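Side-chain contacts in putative sarcosine dimethylglycine methyltransferase (Galdieria sulphuraria, PDB 2O57), which probably transfers methyl groups from S-adenosylmethionine to sarcosine and dimethylglycine, giving betaine as the final product: residues 168-173 with 218-223; 66-71 with 101-106; 203-208 with 272-277. All coordinates share one frame; numbering follows the deposited sequence.

Contact 1: residues 168-173 with 218-223; sequences KVFQEC and RSLAKE
Phe170 packs its ring against Leu220 and Ala221 of the neighbouring helix. The apolar contacts come first. CD2 of Phe170 lies 3.8 Å from Leu220 CB, and Leu220 CD1 is close to the same ring carbon. CD1 of Phe170 meets Ala221 CB at 3.9 Å. The side chains of Phe170 and Leu220 cross at about a right angle. Phe170 has CG anti to its carbonyl carbon (chi1 -81°), which carries the ring across to helix 214-223. The backbone also takes part. Ala221 N stands 4.1 Å above one face of the Phe170 ring, offset toward the rim. The Phe170 and Ala221 CA atoms are 5.8 Å apart, a close approach that suits the small alanine. A serine in place of Phe170 would probably open a gap beside Leu220 and Ala221. Two further rings, Phe160 and Tyr217, make edge-to-face contacts with Phe170. Charged groups lie outside this apolar patch: Glu172 pairs with Arg175, and Arg218 makes a salt bridge to Glu191 of the second subunit. Both helices rest on the central sheet, Phe170 against Met183 of strand 181-190 and Ala221 against Phe291 of strand 284-293.

Contact 2: residues 66-71 with 101-106; sequences TDEWLA and VRKFGV
Lys103 and Phe104 reach across to Glu68 and Ala71, joining helix 95-104 to helix 59-76. The fold is that of a Rossmann-like methyltransferase. Helix 95-104 is the connection between parallel strands 85-89 and 107-112, a beta-alpha-beta crossover. Helix 59-76 comes before the first of these strands.

Lys103 can be followed outward. Its CB points toward segment 66-71. CG lies anti to the backbone N (chi1 -171°) and sits 3.7 Å above the plane of the Phe104 ring, over the rim of one face. CD continues the extended chain and comes within 4.2 Å of Glu68 OE1. CE makes the closest approach, 3.5 Å from Glu68 OE1. The chain then bends at its last torsion (chi4 74°). This leaves NZ 3.7 Å from Glu68 OE1, a long salt bridge. Glu68 OE2 is farther from NZ, at 4.0 Å. Glu68 is itself bent at chi2 (-73°), and the two side chains cross at about a right angle. At these distances the two charges probably attract only loosely. Lys103 is exposed, so the pair lies at the outer margin of the contact.

The inner part is apolar. Ala71 is buried and also touches Phe99 and Leu100 of the same partner helix. Phe104 packs on Leu80 as well. The helix stops just after Phe104: Gly105 turns to positive phi, its N bonded to Val101 O at 2.8 Å. Val106 then leads into the next strand and touches Phe153 of strand 151-157. At the inner join Ala71 CB meets the edge of the Phe104 ring near its plane, 4.0 Å from CE2.

Contact 3: residues 203-208 with 272-277; sequences LDRIKL and LEHWIE
A Schellman-capped helix end is the setting: Arg205 and Ile206, in the last turn of helix 200-206, pack on His274 and Trp275 of helix 262-280. Arg205 touches with the base of its side chain. Its CB lies 3.5 Å from His274 CD2. Arg205 CG is also 3.5 Å from His274 CD2 and meets the imidazole at its edge, in plane. With CG anti to the backbone N (chi1 -179°), the arginine starts out toward the histidine. It then bends at chi2 and chi3, and the guanidinium ends with its plane 46° from that of the imidazole. Arg205 NE is 4.3 Å from His274 NE2, close but not in contact. The nearby arginine would probably disfavour protonation of this histidine. Arg205 NH1 also makes a weak hydrogen bond to Asn267, and Arg270 brings a second guanidinium close.

The helix ends just after Ile206 in the chain: Lys207 takes positive phi as the C-prime residue, and Leu208 N bonds back to Leu203 O at 2.8 Å. The bond from Lys207 N to Asp204 O is weak. In the methyltransferase fold, helix 200-206 follows strand 181-190, while helix 262-280 comes just before strand 284-293.

Ile206 makes the second half of the contact. Its CG1 sits between the backbone N and the carbonyl carbon (chi1 76°), the crowded position. From there CD1 comes to 4.1 Å from Trp275 CZ2, on the six-membered part of the indole. The two side chains cross at about a right angle. Trp275 is buried. Its ring stacks on Tyr242 of helix 235-251, and it also touches Ile202, Leu161 and Met211. His274 packs in addition on Pro201 and Ile202.

Overall arrangement
From the N terminus, contact 2 comes first. It opens on helix 59-76 and closes on helix 95-104, with strand 85-89 in the loop between. Contact 1 opens later, on helix 166-176. Contact 3 opens on helix 200-206 before contact 1 closes on helix 214-223, and closes in turn on helix 262-280. Contacts 1 and 3 therefore cross, while contact 2 stands in series before both. None of the three touches another. Contacts 2 and 3 lie on opposite sides of the chain's centre, their own centres 30 Å apart. Contacts 1 and 2 join helices packed on the central sheet; contact 3 joins helices from the connections after strands 181-190 and 226-233.

Contact 1: residues 168-173 with 218-223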
loop_
_atom_site.group_PDB
_atom_site.type_symbol
_atom_site.label_atom_id
_atom_site.label_comp_id
_atom_site.label_asym_id
_atom_site.label_seq_id
_atom_site.Cartn_x
_atom_site.Cartn_y
_atom_site.Cartn_z
ATOM N N LYS A 168 -13.380 6.407 19.984
ATOM C CA LYS A 168 -14.643 5.673 20.087
ATOM C C LYS A 168 -14.971 4.819 18.840
ATOM O O LYS A 168 -15.429 3.683 18.985
ATOM C CB LYS A 168 -15.789 6.635 20.444
ATOM C CG LYS A 168 -17.127 5.959 20.724
ATOM C CD LYS A 168 -17.033 4.905 21.835
ATOM C CE LYS A 168 -18.447 4.398 22.155
ATOM N NZ LYS A 168 -18.389 3.300 23.134
ATOM N N VAL A 169 -14.686 5.351 17.640
ATOM C CA VAL A 169 -14.787 4.597 16.364
ATOM C C VAL A 169 -13.993 3.296 16.447
ATOM O O VAL A 169 -14.531 2.213 16.241
ATOM C CB VAL A 169 -14.282 5.431 15.151
ATOM C CG1 VAL A 169 -14.356 4.617 13.837
ATOM C CG2 VAL A 169 -15.095 6.734 15.028
ATOM N N PHE A 170 -12.724 3.402 16.789
ATOM C CA PHE A 170 -11.894 2.204 16.882
ATOM C C PHE A 170 -12.338 1.267 18.021
ATOM O O PHE A 170 -12.253 0.068 17.872
ATOM C CB PHE A 170 -10.395 2.574 16.972
ATOM C CG PHE A 170 -9.780 2.882 15.631
ATOM C CD1 PHE A 170 -9.345 1.835 14.781
ATOM C CD2 PHE A 170 -9.605 4.198 15.225
ATOM C CE1 PHE A 170 -8.801 2.120 13.518
ATOM C CE2 PHE A 170 -9.032 4.504 13.995
ATOM C CZ PHE A 170 -8.632 3.462 13.122
ATOM N N GLN A 171 -12.854 1.811 19.132
ATOM C CA GLN A 171 -13.357 0.956 20.219
ATOM C C GLN A 171 -14.567 0.119 19.723
ATOM O O GLN A 171 -14.707 -1.062 20.071
ATOM C CB GLN A 171 -13.752 1.793 21.454
ATOM C CG GLN A 171 -12.542 2.295 22.256
ATOM C CD GLN A 171 -12.921 3.255 23.351
ATOM O OE1 GLN A 171 -13.925 3.954 23.253
ATOM N NE2 GLN A 171 -12.117 3.303 24.402
ATOM N N GLU A 172 -15.474 0.772 19.002
ATOM C CA GLU A 172 -16.647 0.099 18.436
ATOM C C GLU A 172 -16.243 -0.929 17.393
ATOM O O GLU A 172 -16.805 -2.010 17.361
ATOM C CB GLU A 172 -17.641 1.101 17.832
ATOM C CG GLU A 172 -18.455 1.880 18.887
ATOM C CD GLU A 172 -19.358 0.928 19.636
ATOM O OE1 GLU A 172 -20.441 0.593 19.114
ATOM O OE2 GLU A 172 -18.980 0.483 20.730
ATOM N N CYS A 173 -15.283 -0.575 16.529
ATOM C CA CYS A 173 -14.783 -1.536 15.525
ATOM C C CYS A 173 -14.263 -2.812 16.204
ATOM O O CYS A 173 -14.630 -3.934 15.801
ATOM C CB CYS A 173 -13.725 -0.926 14.606
ATOM S SG CYS A 173 -14.388 0.327 13.435
ATOM N N ARG A 218 -3.037 3.811 13.848
ATOM C CA ARG A 218 -2.309 2.640 14.367
ATOM C C ARG A 218 -2.310 2.613 15.902
ATOM O O ARG A 218 -2.520 1.548 16.522
ATOM C CB ARG A 218 -0.880 2.629 13.836
ATOM C CG ARG A 218 0.011 1.481 14.359
ATOM C CD ARG A 218 1.344 1.426 13.538
ATOM N NE ARG A 218 2.156 2.603 13.854
ATOM C CZ ARG A 218 3.389 2.834 13.418
ATOM N NH1 ARG A 218 4.007 1.964 12.619
ATOM N NH2 ARG A 218 4.018 3.934 13.803
ATOM N N SER A 219 -2.067 3.785 16.503
ATOM C CA SER A 219 -2.030 3.945 17.956
ATOM C C SER A 219 -3.395 3.663 18.583
ATOM O O SER A 219 -3.511 2.924 19.561
ATOM C CB SER A 219 -1.606 5.380 18.311
ATOM O OG SER A 219 -1.707 5.563 19.714
ATOM N N LEU A 220 -4.436 4.270 18.030
ATOM C CA LEU A 220 -5.819 4.030 18.492
ATOM C C LEU A 220 -6.203 2.575 18.311
ATOM O O LEU A 220 -6.726 1.953 19.235
ATOM C CB LEU A 220 -6.821 4.937 17.759
ATOM C CG LEU A 220 -6.707 6.458 17.988
ATOM C CD1 LEU A 220 -7.702 7.206 17.065
ATOM C CD2 LEU A 220 -6.982 6.809 19.463
ATOM N N ALA A 221 -5.950 2.026 17.130
ATOM C CA ALA A 221 -6.308 0.633 16.887
ATOM C C ALA A 221 -5.594 -0.278 17.933
ATOM O O ALA A 221 -6.195 -1.208 18.474
ATOM C CB ALA A 221 -5.917 0.216 15.491
ATOM N N LYS A 222 -4.319 -0.012 18.195
ATOM C CA LYS A 222 -3.542 -0.876 19.103
ATOM C C LYS A 222 -4.092 -0.842 20.510
ATOM O O LYS A 222 -4.213 -1.866 21.145
ATOM C CB LYS A 222 -2.067 -0.496 19.123
ATOM C CG LYS A 222 -1.191 -1.307 20.103
ATOM C CD LYS A 222 0.242 -0.804 20.022
ATOM C CE LYS A 222 1.124 -1.344 21.183
ATOM N NZ LYS A 222 2.558 -1.096 20.860
ATOM N N GLU A 223 -4.424 0.356 20.976
ATOM C CA GLU A 223 -5.101 0.561 22.260
ATOM C C GLU A 223 -6.358 -0.345 22.404
ATOM O O GLU A 223 -6.692 -0.803 23.507
ATOM C CB GLU A 223 -5.522 2.032 22.314
ATOM C CG GLU A 223 -5.270 2.646 23.559
ATOM C CD GLU A 223 -5.896 4.004 23.634
ATOM O OE1 GLU A 223 -5.329 4.933 23.007
ATOM O OE2 GLU A 223 -6.940 4.102 24.331
#

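Contact 2: residues 66-71 with 101-106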
loop_
_atom_site.group_PDB
_atom_site.type_symbol
_atom_site.label_atom_id
_atom_site.label_comp_id
_atom_site.label_asym_id
_atom_site.label_seq_id
_atom_site.Cartn_x
_atom_site.Cartn_y
_atom_site.Cartn_z
ATOM N N THR A 66 -9.473 0.687 -7.061
ATOM C CA THR A 66 -9.392 0.761 -5.600
ATOM C C THR A 66 -10.188 -0.370 -4.944
ATOM O O THR A 66 -9.689 -1.024 -4.018
ATOM C CB THR A 66 -9.912 2.115 -5.093
ATOM O OG1 THR A 66 -8.919 3.086 -5.333
ATOM C CG2 THR A 66 -10.244 2.089 -3.556
ATOM N N ASP A 67 -11.426 -0.609 -5.411
ATOM C CA ASP A 67 -12.277 -1.649 -4.810
ATOM C C ASP A 67 -11.675 -3.064 -4.989
ATOM O O ASP A 67 -11.650 -3.858 -4.048
ATOM C CB ASP A 67 -13.680 -1.631 -5.433
ATOM C CG ASP A 67 -14.390 -0.346 -5.186
ATOM O OD1 ASP A 67 -13.991 0.378 -4.241
ATOM O OD2 ASP A 67 -15.347 -0.058 -5.945
ATOM N N GLU A 68 -11.164 -3.341 -6.191
ATOM C CA GLU A 68 -10.460 -4.607 -6.491
ATOM C C GLU A 68 -9.220 -4.747 -5.622
ATOM O O GLU A 68 -8.962 -5.825 -5.092
ATOM C CB GLU A 68 -10.041 -4.686 -7.966
ATOM C CG GLU A 68 -11.211 -4.826 -8.952
ATOM C CD GLU A 68 -11.883 -6.197 -8.946
ATOM O OE1 GLU A 68 -11.347 -7.158 -8.338
ATOM O OE2 GLU A 68 -12.953 -6.318 -9.591
ATOM N N TRP A 69 -8.438 -3.669 -5.505
ATOM C CA TRP A 69 -7.197 -3.694 -4.688
ATOM C C TRP A 69 -7.538 -3.966 -3.215
ATOM O O TRP A 69 -6.962 -4.860 -2.595
ATOM C CB TRP A 69 -6.383 -2.370 -4.811
ATOM C CG TRP A 69 -5.382 -2.187 -3.680
ATOM C CD1 TRP A 69 -4.267 -2.959 -3.431
ATOM C CD2 TRP A 69 -5.428 -1.196 -2.631
ATOM N NE1 TRP A 69 -3.631 -2.507 -2.292
ATOM C CE2 TRP A 69 -4.309 -1.423 -1.794
ATOM C CE3 TRP A 69 -6.301 -0.135 -2.331
ATOM C CZ2 TRP A 69 -4.046 -0.640 -0.675
ATOM C CZ3 TRP A 69 -6.047 0.652 -1.205
ATOM C CH2 TRP A 69 -4.914 0.394 -0.387
ATOM N N LEU A 70 -8.461 -3.193 -2.649
ATOM C CA LEU A 70 -8.770 -3.334 -1.221
ATOM C C LEU A 70 -9.343 -4.720 -0.925
ATOM O O LEU A 70 -8.965 -5.333 0.059
ATOM C CB LEU A 70 -9.730 -2.254 -0.695
ATOM C CG LEU A 70 -9.809 -2.130 0.853
ATOM C CD1 LEU A 70 -8.466 -1.558 1.458
ATOM C CD2 LEU A 70 -10.958 -1.148 1.203
ATOM N N ALA A 71 -10.215 -5.202 -1.804
ATOM C CA ALA A 71 -10.820 -6.516 -1.664
ATOM C C ALA A 71 -9.734 -7.604 -1.775
ATOM O O ALA A 71 -9.750 -8.570 -1.043
ATOM C CB ALA A 71 -11.899 -6.714 -2.689
ATOM N N VAL A 101 -20.476 -8.883 -2.265
ATOM C CA VAL A 101 -21.442 -9.978 -2.260
ATOM C C VAL A 101 -21.349 -10.750 -3.605
ATOM O O VAL A 101 -21.198 -11.979 -3.592
ATOM C CB VAL A 101 -22.894 -9.486 -1.961
ATOM C CG1 VAL A 101 -23.939 -10.618 -2.220
ATOM C CG2 VAL A 101 -22.990 -8.933 -0.522
ATOM N N ARG A 102 -21.399 -10.044 -4.737
ATOM C CA ARG A 102 -21.313 -10.715 -6.053
ATOM C C ARG A 102 -19.964 -11.439 -6.220
ATOM O O ARG A 102 -19.905 -12.501 -6.843
ATOM C CB ARG A 102 -21.515 -9.747 -7.251
ATOM C CG ARG A 102 -22.837 -8.933 -7.294
ATOM C CD ARG A 102 -22.849 -8.019 -8.539
ATOM N NE ARG A 102 -23.917 -7.007 -8.576
ATOM C CZ ARG A 102 -25.156 -7.298 -8.944
ATOM N NH1 ARG A 102 -25.447 -8.545 -9.278
ATOM N NH2 ARG A 102 -26.100 -6.367 -8.992
ATOM N N LYS A 103 -18.889 -10.872 -5.671
ATOM C CA LYS A 103 -17.546 -11.414 -5.922
ATOM C C LYS A 103 -17.194 -12.597 -4.996
ATOM O O LYS A 103 -16.657 -13.598 -5.457
ATOM C CB LYS A 103 -16.469 -10.315 -5.823
ATOM C CG LYS A 103 -15.086 -10.783 -6.281
ATOM C CD LYS A 103 -14.161 -9.619 -6.478
ATOM C CE LYS A 103 -13.002 -10.030 -7.352
ATOM N NZ LYS A 103 -13.506 -10.144 -8.748
ATOM N N PHE A 104 -17.537 -12.478 -3.715
ATOM C CA PHE A 104 -17.148 -13.452 -2.668
ATOM C C PHE A 104 -18.311 -14.262 -2.064
ATOM O O PHE A 104 -18.080 -15.259 -1.378
ATOM C CB PHE A 104 -16.385 -12.722 -1.539
ATOM C CG PHE A 104 -15.102 -12.106 -1.994
ATOM C CD1 PHE A 104 -13.947 -12.891 -2.124
ATOM C CD2 PHE A 104 -15.048 -10.746 -2.337
ATOM C CE1 PHE A 104 -12.748 -12.326 -2.564
ATOM C CE2 PHE A 104 -13.847 -10.156 -2.780
ATOM C CZ PHE A 104 -12.698 -10.947 -2.909
ATOM N N GLY A 105 -19.553 -13.859 -2.310
ATOM C CA GLY A 105 -20.689 -14.526 -1.677
ATOM C C GLY A 105 -20.727 -14.381 -0.152
ATOM O O GLY A 105 -21.294 -15.229 0.543
ATOM N N VAL A 106 -20.120 -13.316 0.373
ATOM C CA VAL A 106 -20.261 -12.941 1.778
ATOM C C VAL A 106 -21.643 -12.295 1.994
ATOM O O VAL A 106 -22.373 -11.991 1.037
ATOM C CB VAL A 106 -19.171 -11.874 2.204
ATOM C CG1 VAL A 106 -17.762 -12.479 2.254
ATOM C CG2 VAL A 106 -19.215 -10.633 1.275
#

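Contact 3: residues 203-208 with 272-277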
loop_
_atom_site.group_PDB
_atom_site.type_symbol
_atom_site.label_atom_id
_atom_site.label_comp_id
_atom_site.label_asym_id
_atom_site.label_seq_id
_atom_site.Cartn_x
_atom_site.Cartn_y
_atom_site.Cartn_z
ATOM N N LEU A 203 -8.938 22.185 7.057
ATOM C CA LEU A 203 -9.747 21.869 8.225
ATOM C C LEU A 203 -10.926 22.850 8.303
ATOM O O LEU A 203 -12.043 22.451 8.630
ATOM C CB LEU A 203 -8.908 21.949 9.503
ATOM C CG LEU A 203 -7.788 20.901 9.607
ATOM C CD1 LEU A 203 -6.958 21.176 10.858
ATOM C CD2 LEU A 203 -8.350 19.472 9.621
ATOM N N ASP A 204 -10.660 24.121 7.991
ATOM C CA ASP A 204 -11.697 25.169 7.982
ATOM C C ASP A 204 -12.691 24.957 6.864
ATOM O O ASP A 204 -13.899 24.976 7.105
ATOM C CB ASP A 204 -11.079 26.568 7.857
ATOM C CG ASP A 204 -10.497 27.070 9.169
ATOM O OD1 ASP A 204 -10.549 26.317 10.170
ATOM O OD2 ASP A 204 -9.992 28.215 9.196
ATOM N N ARG A 205 -12.164 24.749 5.654
ATOM C CA ARG A 205 -12.976 24.607 4.428
ATOM C C ARG A 205 -13.993 23.458 4.542
ATOM O O ARG A 205 -15.170 23.637 4.179
ATOM C CB ARG A 205 -12.068 24.461 3.167
ATOM C CG ARG A 205 -12.793 24.317 1.807
ATOM C CD ARG A 205 -13.866 25.400 1.539
ATOM N NE ARG A 205 -13.323 26.798 1.465
ATOM C CZ ARG A 205 -14.077 27.751 0.709
ATOM N NH1 ARG A 205 -15.295 27.635 0.273
ATOM N NH2 ARG A 205 -13.510 29.007 0.731
ATOM N N ILE A 206 -13.547 22.316 5.085
ATOM C CA ILE A 206 -14.408 21.127 5.236
ATOM C C ILE A 206 -15.016 20.961 6.655
ATOM O O ILE A 206 -15.805 20.021 6.881
ATOM C CB ILE A 206 -13.660 19.823 4.789
ATOM C CG1 ILE A 206 -12.644 19.370 5.849
ATOM C CG2 ILE A 206 -12.988 20.025 3.409
ATOM C CD1 ILE A 206 -12.086 17.940 5.615
ATOM N N LYS A 207 -14.543 21.831 7.587
ATOM C CA LYS A 207 -15.119 21.959 8.948
ATOM C C LYS A 207 -14.757 20.823 9.944
ATOM O O LYS A 207 -15.634 20.225 10.583
ATOM C CB LYS A 207 -16.640 22.251 8.905
ATOM C CG LYS A 207 -16.953 23.721 8.485
ATOM C CD LYS A 207 -16.960 23.899 6.922
ATOM C CE LYS A 207 -18.415 23.861 6.392
ATOM N NZ LYS A 207 -19.116 25.184 6.787
ATOM N N LEU A 208 -13.457 20.592 10.099
ATOM C CA LEU A 208 -12.903 19.586 11.020
ATOM C C LEU A 208 -11.862 20.217 11.976
ATOM O O LEU A 208 -11.106 21.085 11.557
ATOM C CB LEU A 208 -12.216 18.484 10.191
ATOM C CG LEU A 208 -12.875 17.132 9.872
ATOM C CD1 LEU A 208 -14.362 17.234 9.487
ATOM C CD2 LEU A 208 -12.063 16.426 8.781
ATOM N N LEU A 272 -11.792 21.137 -3.165
ATOM C CA LEU A 272 -11.000 20.233 -4.016
ATOM C C LEU A 272 -9.574 20.757 -4.175
ATOM O O LEU A 272 -8.611 20.001 -3.995
ATOM C CB LEU A 272 -11.665 20.006 -5.377
ATOM C CG LEU A 272 -13.024 19.234 -5.303
ATOM C CD1 LEU A 272 -13.733 19.276 -6.648
ATOM C CD2 LEU A 272 -12.848 17.801 -4.796
ATOM N N GLU A 273 -9.445 22.039 -4.479
ATOM C CA GLU A 273 -8.129 22.656 -4.647
ATOM C C GLU A 273 -7.254 22.481 -3.392
ATOM O O GLU A 273 -6.039 22.300 -3.500
ATOM C CB GLU A 273 -8.282 24.140 -4.984
ATOM C CG GLU A 273 -8.730 24.380 -6.425
ATOM C CD GLU A 273 -9.292 25.789 -6.659
ATOM O OE1 GLU A 273 -9.334 26.606 -5.707
ATOM O OE2 GLU A 273 -9.729 26.074 -7.797
ATOM N N HIS A 274 -7.878 22.551 -2.211
ATOM C CA HIS A 274 -7.152 22.393 -0.936
ATOM C C HIS A 274 -6.589 20.984 -0.796
ATOM O O HIS A 274 -5.466 20.815 -0.322
ATOM C CB HIS A 274 -8.044 22.694 0.276
ATOM C CG HIS A 274 -8.284 24.150 0.509
ATOM N ND1 HIS A 274 -7.295 25.104 0.365
ATOM C CD2 HIS A 274 -9.396 24.820 0.910
ATOM C CE1 HIS A 274 -7.802 26.299 0.622
ATOM N NE2 HIS A 274 -9.072 26.152 0.961
ATOM N N TRP A 275 -7.367 19.966 -1.174
ATOM C CA TRP A 275 -6.871 18.602 -1.130
ATOM C C TRP A 275 -5.706 18.436 -2.091
ATOM O O TRP A 275 -4.712 17.838 -1.741
ATOM C CB TRP A 275 -7.955 17.574 -1.492
ATOM C CG TRP A 275 -8.897 17.294 -0.352
ATOM C CD1 TRP A 275 -10.195 17.682 -0.264
ATOM C CD2 TRP A 275 -8.614 16.549 0.843
ATOM N NE1 TRP A 275 -10.751 17.224 0.908
ATOM C CE2 TRP A 275 -9.798 16.546 1.620
ATOM C CE3 TRP A 275 -7.474 15.892 1.337
ATOM C CZ2 TRP A 275 -9.882 15.912 2.864
ATOM C CZ3 TRP A 275 -7.551 15.254 2.596
ATOM C CH2 TRP A 275 -8.758 15.263 3.329
ATOM N N ILE A 276 -5.858 18.954 -3.306
ATOM C CA ILE A 276 -4.821 18.820 -4.354
ATOM C C ILE A 276 -3.532 19.508 -3.876
ATOM O O ILE A 276 -2.444 18.899 -3.890
ATOM C CB ILE A 276 -5.312 19.442 -5.706
ATOM C CG1 ILE A 276 -6.497 18.644 -6.284
ATOM C CG2 ILE A 276 -4.147 19.551 -6.741
ATOM C CD1 ILE A 276 -7.343 19.446 -7.328
ATOM N N GLU A 277 -3.659 20.767 -3.463
ATOM C CA GLU A 277 -2.524 21.551 -2.977
ATOM C C GLU A 277 -1.834 20.860 -1.805
ATOM O O GLU A 277 -0.634 20.758 -1.817
ATOM C CB GLU A 277 -2.950 22.986 -2.591
ATOM C CG GLU A 277 -3.223 23.864 -3.802
ATOM C CD GLU A 277 -4.121 25.110 -3.526
ATOM O OE1 GLU A 277 -4.414 25.430 -2.331
ATOM O OE2 GLU A 277 -4.544 25.753 -4.535
#